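Local coordinates for peptidoglycan glycosyltransferase (Atopobium parvulum, PDB 4OVD), which belongs to the penicillin-binding proteins, multidomain enzymes of the bacterial cell wall, combining a dimerisation domain with a penicillin-binding transpeptidase domain, at residues 232-237 against 546-551; 296-301 against 354-359; 152-157 against 176-181; 494-499 against 531-536. One frame throughout, in Å; residues are numbered along the deposited sequence.

Contact 1: 232-237 against 546-551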
# COMPACT_ATOMS: atom_id res chain seq x y z
N GLU A 232 -7.36 12.78 -0.26
CA GLU A 232 -6.61 13.72 -1.08
C GLU A 232 -6.27 14.99 -0.37
O GLU A 232 -5.16 15.49 -0.46
CB GLU A 232 -7.39 14.01 -2.37
CG GLU A 232 -7.50 12.74 -3.22
CD GLU A 232 -8.17 12.96 -4.57
OE1 GLU A 232 -8.56 14.12 -4.84
OE2 GLU A 232 -8.27 11.97 -5.36
N GLU A 233 -7.23 15.53 0.36
CA GLU A 233 -6.96 16.77 1.03
C GLU A 233 -6.02 16.60 2.20
O GLU A 233 -5.12 17.43 2.41
CB GLU A 233 -8.27 17.49 1.38
CG GLU A 233 -9.18 16.83 2.40
CD GLU A 233 -10.62 17.38 2.38
OE1 GLU A 233 -11.04 17.93 1.34
OE2 GLU A 233 -11.36 17.22 3.37
N GLN A 234 -6.17 15.50 2.94
CA GLN A 234 -5.27 15.21 4.05
C GLN A 234 -3.85 14.90 3.59
O GLN A 234 -2.88 15.40 4.16
CB GLN A 234 -5.86 14.15 4.97
CG GLN A 234 -7.07 14.74 5.70
CD GLN A 234 -7.74 13.82 6.66
OE1 GLN A 234 -7.09 13.19 7.47
NE2 GLN A 234 -9.09 13.77 6.61
N LEU A 235 -3.71 14.15 2.50
CA LEU A 235 -2.37 13.89 2.00
C LEU A 235 -1.78 15.24 1.52
O LEU A 235 -0.65 15.57 1.84
CB LEU A 235 -2.42 12.86 0.88
CG LEU A 235 -1.10 12.69 0.14
CD1 LEU A 235 0.01 12.30 1.09
CD2 LEU A 235 -1.22 11.68 -0.96
N THR A 236 -2.54 16.04 0.81
CA THR A 236 -1.98 17.35 0.35
C THR A 236 -1.51 18.22 1.52
O THR A 236 -0.38 18.74 1.50
CB THR A 236 -3.00 18.12 -0.53
OG1 THR A 236 -3.39 17.29 -1.62
CG2 THR A 236 -2.43 19.43 -1.05
N ALA A 237 -2.34 18.29 2.56
CA ALA A 237 -1.99 19.10 3.77
C ALA A 237 -0.77 18.54 4.48
O ALA A 237 0.07 19.30 4.99
CB ALA A 237 -3.18 19.25 4.75
N PHE A 546 -2.14 9.43 10.01
CA PHE A 546 -2.99 8.22 10.13
C PHE A 546 -4.11 8.39 11.17
O PHE A 546 -5.27 7.99 10.92
CB PHE A 546 -2.13 7.01 10.52
CG PHE A 546 -2.94 5.79 10.93
CD1 PHE A 546 -3.53 5.73 12.18
CD2 PHE A 546 -3.04 4.67 10.09
CE1 PHE A 546 -4.23 4.61 12.57
CE2 PHE A 546 -3.73 3.53 10.49
CZ PHE A 546 -4.32 3.49 11.74
N SER A 547 -3.78 8.93 12.34
CA SER A 547 -4.79 9.06 13.38
C SER A 547 -5.99 9.84 12.91
O SER A 547 -7.10 9.43 13.21
CB SER A 547 -4.27 9.66 14.72
OG SER A 547 -3.65 10.92 14.55
N GLN A 548 -5.78 10.93 12.19
CA GLN A 548 -6.86 11.73 11.66
C GLN A 548 -7.56 11.07 10.46
O GLN A 548 -8.78 10.96 10.41
CB GLN A 548 -6.37 13.13 11.30
CG GLN A 548 -7.41 13.99 10.57
CD GLN A 548 -8.76 14.25 11.31
OE1 GLN A 548 -9.71 14.78 10.71
NE2 GLN A 548 -8.83 13.90 12.59
N PHE A 549 -6.81 10.54 9.50
CA PHE A 549 -7.47 9.97 8.39
C PHE A 549 -8.16 8.61 8.70
O PHE A 549 -9.26 8.30 8.22
CB PHE A 549 -6.52 9.87 7.20
CG PHE A 549 -7.14 9.23 6.04
CD1 PHE A 549 -8.05 9.92 5.27
CD2 PHE A 549 -6.84 7.91 5.72
CE1 PHE A 549 -8.67 9.32 4.20
CE2 PHE A 549 -7.47 7.30 4.67
CZ PHE A 549 -8.38 8.00 3.90
N ALA A 550 -7.53 7.79 9.48
CA ALA A 550 -8.13 6.48 9.77
C ALA A 550 -9.43 6.64 10.59
O ALA A 550 -10.36 5.86 10.41
CB ALA A 550 -7.15 5.58 10.48
N LYS A 551 -9.47 7.68 11.41
CA LYS A 551 -10.64 8.05 12.23
C LYS A 551 -11.76 8.39 11.28
O LYS A 551 -12.85 7.78 11.35
CB LYS A 551 -10.25 9.25 13.11
CG LYS A 551 -11.34 9.99 13.83
CD LYS A 551 -12.10 9.08 14.74
CE LYS A 551 -13.07 9.92 15.57
NZ LYS A 551 -14.00 9.06 16.34

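Contact 2: 296-301 against 354-359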
# COMPACT_ATOMS: atom_id res chain seq x y z
N VAL A 296 9.10 -0.48 8.36
CA VAL A 296 7.76 -1.02 8.25
C VAL A 296 7.87 -2.54 7.83
O VAL A 296 6.95 -3.38 8.04
CB VAL A 296 7.01 -0.03 7.31
CG1 VAL A 296 7.22 -0.35 5.85
CG2 VAL A 296 5.58 0.12 7.64
N PHE A 297 9.01 -2.94 7.30
CA PHE A 297 9.19 -4.30 6.87
C PHE A 297 9.37 -5.27 8.09
O PHE A 297 9.27 -6.50 7.93
CB PHE A 297 10.44 -4.38 6.04
CG PHE A 297 10.50 -5.55 5.09
CD1 PHE A 297 9.71 -5.53 3.96
CD2 PHE A 297 11.28 -6.68 5.37
CE1 PHE A 297 9.74 -6.60 3.08
CE2 PHE A 297 11.26 -7.75 4.53
CZ PHE A 297 10.54 -7.69 3.35
N LYS A 298 9.67 -4.74 9.29
CA LYS A 298 9.98 -5.61 10.42
C LYS A 298 8.83 -6.53 10.83
O LYS A 298 9.05 -7.50 11.49
CB LYS A 298 10.45 -4.80 11.59
CG LYS A 298 11.70 -4.04 11.27
CD LYS A 298 12.15 -3.23 12.45
CE LYS A 298 13.28 -2.30 12.03
NZ LYS A 298 13.75 -1.50 13.14
N VAL A 299 7.62 -6.21 10.43
CA VAL A 299 6.45 -7.05 10.71
C VAL A 299 6.55 -8.36 9.89
O VAL A 299 6.12 -9.42 10.34
CB VAL A 299 5.22 -6.23 10.34
CG1 VAL A 299 4.01 -7.14 10.22
CG2 VAL A 299 5.02 -5.15 11.41
N ILE A 300 7.15 -8.26 8.70
CA ILE A 300 7.39 -9.43 7.85
C ILE A 300 8.46 -10.30 8.47
O ILE A 300 8.32 -11.49 8.63
CB ILE A 300 7.74 -8.94 6.41
CG1 ILE A 300 6.45 -8.33 5.86
CG2 ILE A 300 8.10 -10.07 5.52
CD1 ILE A 300 6.61 -7.37 4.75
N THR A 301 9.58 -9.70 8.85
CA THR A 301 10.65 -10.44 9.47
C THR A 301 10.18 -11.15 10.73
O THR A 301 10.54 -12.33 10.97
CB THR A 301 11.76 -9.48 9.83
OG1 THR A 301 12.15 -8.81 8.61
CG2 THR A 301 12.89 -10.24 10.58
N VAL A 354 19.24 -3.40 14.94
CA VAL A 354 20.17 -4.39 15.41
C VAL A 354 19.49 -5.70 15.82
O VAL A 354 19.93 -6.78 15.47
CB VAL A 354 21.01 -3.88 16.58
CG1 VAL A 354 21.96 -4.97 17.06
CG2 VAL A 354 21.88 -2.70 16.14
N GLY A 355 18.38 -5.58 16.52
CA GLY A 355 17.64 -6.76 16.99
C GLY A 355 17.13 -7.54 15.79
O GLY A 355 17.19 -8.78 15.80
N MSE A 356 16.57 -6.84 14.79
CA MSE A 356 16.08 -7.52 13.58
C MSE A 356 17.17 -8.28 12.85
O MSE A 356 17.04 -9.47 12.47
CB MSE A 356 15.49 -6.50 12.64
CG MSE A 356 14.15 -5.94 13.01
SE MSE A 356 12.76 -7.25 13.35
CE MSE A 356 12.64 -7.19 15.23
N ALA A 357 18.32 -7.65 12.74
CA ALA A 357 19.43 -8.33 12.01
C ALA A 357 19.90 -9.51 12.84
O ALA A 357 20.37 -10.50 12.30
CB ALA A 357 20.59 -7.38 11.81
N PHE A 358 19.89 -9.37 14.15
CA PHE A 358 20.27 -10.46 15.01
C PHE A 358 19.30 -11.62 14.81
O PHE A 358 19.71 -12.80 14.61
CB PHE A 358 20.24 -10.01 16.46
CG PHE A 358 20.39 -11.13 17.43
CD1 PHE A 358 19.26 -11.81 17.88
CD2 PHE A 358 21.63 -11.47 17.95
CE1 PHE A 358 19.37 -12.87 18.77
CE2 PHE A 358 21.74 -12.52 18.86
CZ PHE A 358 20.59 -13.24 19.24
N LEU A 359 18.02 -11.29 14.77
CA LEU A 359 17.01 -12.37 14.63
C LEU A 359 17.21 -13.11 13.35
O LEU A 359 17.25 -14.34 13.31
CB LEU A 359 15.61 -11.82 14.72
CG LEU A 359 15.13 -11.29 16.08
CD1 LEU A 359 13.72 -10.78 15.89
CD2 LEU A 359 15.18 -12.40 17.12

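Contact 3: 152-157 against 176-181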
# COMPACT_ATOMS: atom_id res chain seq x y z
N ARG A 152 -16.42 11.75 -21.57
CA ARG A 152 -16.67 11.43 -20.20
C ARG A 152 -16.88 12.69 -19.43
O ARG A 152 -16.26 13.72 -19.69
CB ARG A 152 -15.45 10.81 -19.51
CG ARG A 152 -15.21 9.37 -19.78
CD ARG A 152 -16.35 8.54 -19.29
NE ARG A 152 -15.85 7.27 -18.86
CZ ARG A 152 -16.58 6.19 -18.68
NH1 ARG A 152 -15.99 5.09 -18.27
NH2 ARG A 152 -17.89 6.20 -18.97
N VAL A 153 -17.72 12.57 -18.43
CA VAL A 153 -17.99 13.63 -17.52
C VAL A 153 -17.70 13.00 -16.16
O VAL A 153 -18.11 11.83 -15.92
CB VAL A 153 -19.46 14.05 -17.55
CG1 VAL A 153 -19.67 15.21 -16.59
CG2 VAL A 153 -19.89 14.45 -18.96
N TYR A 154 -16.96 13.75 -15.36
CA TYR A 154 -16.54 13.38 -14.02
C TYR A 154 -17.20 14.34 -13.09
O TYR A 154 -16.78 15.47 -12.92
CB TYR A 154 -15.04 13.48 -13.86
CG TYR A 154 -14.31 12.63 -14.82
CD1 TYR A 154 -14.17 11.29 -14.60
CD2 TYR A 154 -13.76 13.17 -15.94
CE1 TYR A 154 -13.51 10.51 -15.48
CE2 TYR A 154 -13.10 12.39 -16.82
CZ TYR A 154 -12.98 11.07 -16.58
OH TYR A 154 -12.32 10.29 -17.45
N PRO A 155 -18.35 13.80 -12.48
CA PRO A 155 -19.08 14.76 -11.66
C PRO A 155 -18.41 15.31 -10.43
O PRO A 155 -18.85 16.35 -9.97
CB PRO A 155 -20.28 13.96 -11.19
CG PRO A 155 -20.53 13.01 -12.25
CD PRO A 155 -19.18 12.51 -12.49
N TYR A 156 -17.43 14.62 -9.86
CA TYR A 156 -16.86 15.10 -8.63
C TYR A 156 -15.62 15.85 -8.93
O TYR A 156 -14.85 16.15 -8.07
CB TYR A 156 -16.56 13.97 -7.68
CG TYR A 156 -17.79 13.32 -7.15
CD1 TYR A 156 -18.38 13.74 -5.98
CD2 TYR A 156 -18.36 12.28 -7.82
CE1 TYR A 156 -19.50 13.14 -5.50
CE2 TYR A 156 -19.48 11.67 -7.34
CZ TYR A 156 -20.05 12.11 -6.19
OH TYR A 156 -21.17 11.49 -5.74
N GLY A 157 -15.46 16.16 -10.19
CA GLY A 157 -14.30 16.90 -10.68
C GLY A 157 -13.03 16.11 -10.56
O GLY A 157 -12.98 14.96 -10.99
N GLY A 176 -5.02 5.09 -15.41
CA GLY A 176 -5.91 4.60 -14.37
C GLY A 176 -6.78 3.44 -14.78
O GLY A 176 -6.39 2.58 -15.57
N LEU A 177 -7.96 3.41 -14.21
CA LEU A 177 -8.95 2.32 -14.45
C LEU A 177 -9.59 2.40 -15.85
O LEU A 177 -9.89 1.35 -16.48
CB LEU A 177 -9.99 2.29 -13.34
CG LEU A 177 -9.52 1.91 -11.94
CD1 LEU A 177 -10.70 1.90 -11.01
CD2 LEU A 177 -8.91 0.54 -11.96
N GLU A 178 -9.68 3.61 -16.38
CA GLU A 178 -10.18 3.80 -17.74
C GLU A 178 -9.33 2.99 -18.70
O GLU A 178 -9.84 2.39 -19.64
CB GLU A 178 -10.17 5.27 -18.09
CG GLU A 178 -11.21 6.08 -17.35
CD GLU A 178 -12.65 6.00 -17.91
OE1 GLU A 178 -12.99 5.06 -18.65
OE2 GLU A 178 -13.45 6.92 -17.60
N TYR A 179 -8.01 2.98 -18.45
CA TYR A 179 -7.08 2.22 -19.25
C TYR A 179 -7.09 0.75 -18.86
O TYR A 179 -7.18 -0.14 -19.70
CB TYR A 179 -5.61 2.75 -19.14
CG TYR A 179 -4.61 1.86 -19.88
CD1 TYR A 179 -4.51 1.89 -21.27
CD2 TYR A 179 -3.85 0.97 -19.21
CE1 TYR A 179 -3.64 1.04 -21.96
CE2 TYR A 179 -2.98 0.12 -19.86
CZ TYR A 179 -2.88 0.16 -21.24
OH TYR A 179 -1.97 -0.67 -21.86
N TYR A 180 -6.98 0.49 -17.58
CA TYR A 180 -6.87 -0.91 -17.11
C TYR A 180 -8.06 -1.76 -17.58
O TYR A 180 -7.87 -2.89 -18.05
CB TYR A 180 -6.73 -0.98 -15.58
CG TYR A 180 -6.28 -2.31 -15.11
CD1 TYR A 180 -4.95 -2.59 -15.10
CD2 TYR A 180 -7.16 -3.29 -14.74
CE1 TYR A 180 -4.46 -3.79 -14.73
CE2 TYR A 180 -6.69 -4.54 -14.38
CZ TYR A 180 -5.33 -4.75 -14.36
OH TYR A 180 -4.73 -5.89 -14.02
N TYR A 181 -9.25 -1.21 -17.51
CA TYR A 181 -10.45 -1.92 -17.92
C TYR A 181 -11.04 -1.34 -19.23
O TYR A 181 -12.27 -1.37 -19.46
CB TYR A 181 -11.51 -1.85 -16.81
CG TYR A 181 -11.14 -2.65 -15.55
CD1 TYR A 181 -11.13 -4.04 -15.59
CD2 TYR A 181 -10.80 -2.02 -14.35
CE1 TYR A 181 -10.84 -4.79 -14.45
CE2 TYR A 181 -10.52 -2.75 -13.20
CZ TYR A 181 -10.51 -4.15 -13.27
OH TYR A 181 -10.26 -4.94 -12.17

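Contact 4: 494-499 against 531-536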
# COMPACT_ATOMS: atom_id res chain seq x y z
N GLY A 494 12.00 4.71 5.59
CA GLY A 494 12.50 4.10 4.40
C GLY A 494 13.33 5.08 3.55
O GLY A 494 13.70 6.15 4.02
N GLN A 495 13.73 4.69 2.35
CA GLN A 495 14.52 5.60 1.56
C GLN A 495 14.16 5.63 0.10
O GLN A 495 13.69 4.66 -0.49
CB GLN A 495 15.97 5.16 1.58
CG GLN A 495 16.68 5.07 2.89
CD GLN A 495 17.28 6.36 3.34
OE1 GLN A 495 17.55 7.29 2.55
NE2 GLN A 495 17.48 6.45 4.62
N GLN A 496 14.42 6.77 -0.49
CA GLN A 496 14.29 6.92 -1.91
C GLN A 496 15.44 6.15 -2.60
O GLN A 496 16.54 5.98 -2.08
CB GLN A 496 14.34 8.39 -2.31
CG GLN A 496 13.08 9.04 -1.80
CD GLN A 496 12.72 10.25 -2.59
OE1 GLN A 496 13.57 11.14 -2.82
NE2 GLN A 496 11.47 10.27 -3.05
N VAL A 497 15.18 5.69 -3.79
CA VAL A 497 16.20 4.91 -4.52
C VAL A 497 16.24 5.27 -5.97
O VAL A 497 15.35 5.94 -6.46
CB VAL A 497 15.87 3.39 -4.44
CG1 VAL A 497 15.77 2.96 -2.98
CG2 VAL A 497 14.61 3.02 -5.19
N VAL A 498 17.31 4.86 -6.67
CA VAL A 498 17.41 5.03 -8.10
C VAL A 498 16.38 4.03 -8.60
O VAL A 498 16.51 2.81 -8.33
CB VAL A 498 18.81 4.67 -8.57
CG1 VAL A 498 18.88 4.68 -10.08
CG2 VAL A 498 19.81 5.61 -7.91
N GLU A 499 15.38 4.51 -9.34
CA GLU A 499 14.25 3.69 -9.73
C GLU A 499 14.54 2.39 -10.49
O GLU A 499 13.97 1.36 -10.19
CB GLU A 499 13.20 4.52 -10.47
CG GLU A 499 13.60 5.05 -11.82
CD GLU A 499 12.49 5.87 -12.48
OE1 GLU A 499 11.33 5.37 -12.54
OE2 GLU A 499 12.80 7.00 -12.94
N LEU A 531 5.16 9.59 3.45
CA LEU A 531 5.61 10.92 3.14
C LEU A 531 7.01 10.74 2.65
O LEU A 531 7.87 10.29 3.42
CB LEU A 531 5.60 11.79 4.37
CG LEU A 531 4.15 12.04 4.84
CD1 LEU A 531 4.06 12.65 6.24
CD2 LEU A 531 3.39 12.89 3.82
N ASN A 532 7.23 11.18 1.41
CA ASN A 532 8.50 10.99 0.72
C ASN A 532 9.35 12.24 0.70
O ASN A 532 8.88 13.36 0.39
CB ASN A 532 8.28 10.49 -0.69
CG ASN A 532 7.37 9.28 -0.77
OD1 ASN A 532 7.15 8.52 0.18
ND2 ASN A 532 6.79 9.10 -1.94
N ASP A 533 10.58 12.02 1.14
CA ASP A 533 11.63 13.02 1.28
C ASP A 533 11.27 14.08 2.30
O ASP A 533 11.19 15.29 2.01
CB ASP A 533 12.08 13.58 -0.08
CG ASP A 533 13.46 14.26 -0.01
OD1 ASP A 533 14.08 14.31 1.08
OD2 ASP A 533 13.92 14.76 -1.05
N THR A 534 11.07 13.60 3.51
CA THR A 534 10.81 14.43 4.66
C THR A 534 11.89 14.19 5.73
O THR A 534 12.47 13.14 5.82
CB THR A 534 9.39 14.24 5.26
OG1 THR A 534 9.27 15.13 6.36
CG2 THR A 534 9.18 12.84 5.82
N HIS A 535 12.12 15.15 6.58
CA HIS A 535 13.13 15.01 7.63
C HIS A 535 12.51 14.70 8.92
O HIS A 535 13.20 14.45 9.89
CB HIS A 535 14.00 16.27 7.72
CG HIS A 535 15.05 16.31 6.66
ND1 HIS A 535 14.93 17.04 5.49
CD2 HIS A 535 16.20 15.59 6.53
CE1 HIS A 535 15.99 16.83 4.73
NE2 HIS A 535 16.77 15.97 5.34
N GLN A 536 11.19 14.76 8.95
CA GLN A 536 10.49 14.41 10.16
C GLN A 536 10.22 12.94 10.26
O GLN A 536 9.87 12.30 9.27
CB GLN A 536 9.21 15.16 10.26
CG GLN A 536 9.49 16.63 10.48
CD GLN A 536 8.29 17.28 11.09
OE1 GLN A 536 7.85 16.90 12.20
NE2 GLN A 536 7.73 18.22 10.39

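Contact 1: 232-237 against 546-551
Gln234 reaches across from one helix to the backbone and side chains of Gln548 and Phe549 on the other, and its side chain carries most of the contact. The helices approach to 7.2 Å between the CA atoms of Gln234 and Phe549, and the Gln234 amide fills the interface. With CG anti to the carbonyl carbon (chi1 -69°) and an extended chain beyond it, the amide is held out towards the partner helix. Its OE1 lies 3.2 Å from Gln548 CG, and the two glutamine side chains cross at about a right angle. The same oxygen is 3.4 Å from CB of Phe549. It also comes within 3.3 Å of the backbone N of Phe549, but the angle is too poor for a hydrogen bond. OE1 sits at the edge of the Phe549 ring, near the ring plane, while the amide plane stands steeply to the ring, at 77°. The other end of the amide has a firm partner: NE2 is hydrogen-bonded to OD2 of Asp552, one turn further along the same partner helix, which helps fix the rotation of the group. Phe549 itself, buried, packs its ring on Ile250, Ala252 and Val527. Helices 225-242 and 542-556 thus lie next to each other on one face of the five-stranded antiparallel sheet, as in the penicillin-binding fold, with Leu235 resting on strands 248-253 and 260-266 and Phe546 on strand 525-532.

Contact 2: 296-301 against 354-359
Met356, modelled as selenomethionine, lies across the aliphatic chain of Lys298, and nonpolar contact of this kind makes up the whole junction between the two segments. Met356 CG comes to 3.4 Å from Lys298 CD, tighter than usual for two carbons, while the selenium rests 3.8 Å from Lys298 CB. Met356 CG is anti to the carbonyl carbon (chi1 -74°), and the bend at chi2 (-54°) brings SE back over the CB end of Lys298. The selenium also meets the methyl CG2 of Thr301 at 4.1 Å, one turn further on. All three side chains are buried.

The polar ends are satisfied elsewhere. The fully extended Lys298 chain carries NZ past Met356 to hydrogen bonds with Ser351 OG, just before helix 353-364, and Asn353 OD1 in its first turn. Thr301 turns its OG1 the other way, to the carbonyl oxygen of Ala409, leaving the methyl for the selenium.

Lys298 is the lysine of an SxxK motif leading into helix 298-307, and Ser351 and Asn353 belong to an SxN motif; their pairing is the hallmark of the active-site cleft in penicillin-binding transpeptidase domains.

Contact 3: 152-157 against 176-181
Arg152 and Glu178 form a side-on, two-nitrogen salt bridge inside the region of the penicillin-binding protein dimerisation domain, tying the edge strand 151-153 of the mixed sheet to the short helix 176-180. NE of Arg152 donates to OE2 of Glu178 over 2.7 Å, at an N-H...O angle of 152°. This oxygen offers its syn lone pair and stays close to the guanidinium plane. NH1 of Arg152 completes the grip on the second oxygen, OE1 of Glu178, at 3.0 Å, and adds a weak bond of 3.2 Å to OE2. The two flat groups are not coplanar but turned 48° against each other. The chain of Glu178 bends at chi2 (-79°), bringing its carboxylate to the arginine.

Each partner has further bonds. Arg152 NH2 is taken by the carbonyl oxygen of Gly60, and OE1 of Glu178 also receives NE of Arg59, so that two arginines gather on one buried carboxylate, which probably keeps it ionised. Leu185 and Ile62 touch both Arg152 and Glu178 and help enclose the pair. After the strand the chain makes a type I turn from Tyr154 to Gly157, closed by a 3.1 Å bond from Gly157 N to Tyr154 O. The Tyr154 ring meets the carboxylate obliquely; its OH is 3.6 Å from Glu178 OE2, without a hydrogen bond.

Contact 4: 494-499 against 531-536
Gln496 sets its amide against the CB atoms of Asn532 and Asp533, and these loose van der Waals approaches are all that join the two segments directly. NE2 of Gln496 lies 4.0 Å from CB of Asn532, and OE1 of Gln496 is equally 4.0 Å from CB of Asp533. The side chain of Gln496 crosses each of the other two at about a right angle. Its CG lies beside the backbone N (chi1 -69°) and the chain then runs extended, which brings the amide beside Asn532 and Asp533. Asp533 adopts positive phi and psi (63° and 61°), in the left-handed helical region.

The polar link between the two sides is indirect. Gln246 stands between them: its OE1 makes a weak hydrogen bond with NE2 of Gln496, and its NE2 another weak one with OD2 of Asp533. One amide therefore joins both segments. Further along, OG1 of Thr534 accepts a hydrogen bond from the backbone N of Gln536 at 3.2 Å in an ST turn, and is also hydrogen-bonded to the carbonyl oxygen of Phe242.

Strand 510-518 lies between the two strands concerned in the antiparallel sheet, with backbone bonds to Gly494 through Val511 and to Leu531 through Ala512. The contact is thus made near the ends of the two strands, across their common neighbour, while Leu531 packs on Ala238, Val239 and Phe242 of helix 225-242.

Contacts 1, 2 and 4 belong to the transpeptidase part of the chain, whereas contact 3 lies in the dimerisation region, its centre about 41 Å from that of contact 2 and on the other side of the chain's centre. Strand 525-532 of contact 4 leads on to helix 542-556 of contact 1, and the nearest atoms of these two contacts are about 4 Å apart. Contact 2 holds the SxxK lysine, with a calcium ion about 6 Å from that side chain. Strand 487-495, whose end enters contact 4, carries the KTG motif of the same cleft; the centres of contacts 2 and 4 are about 20 Å apart.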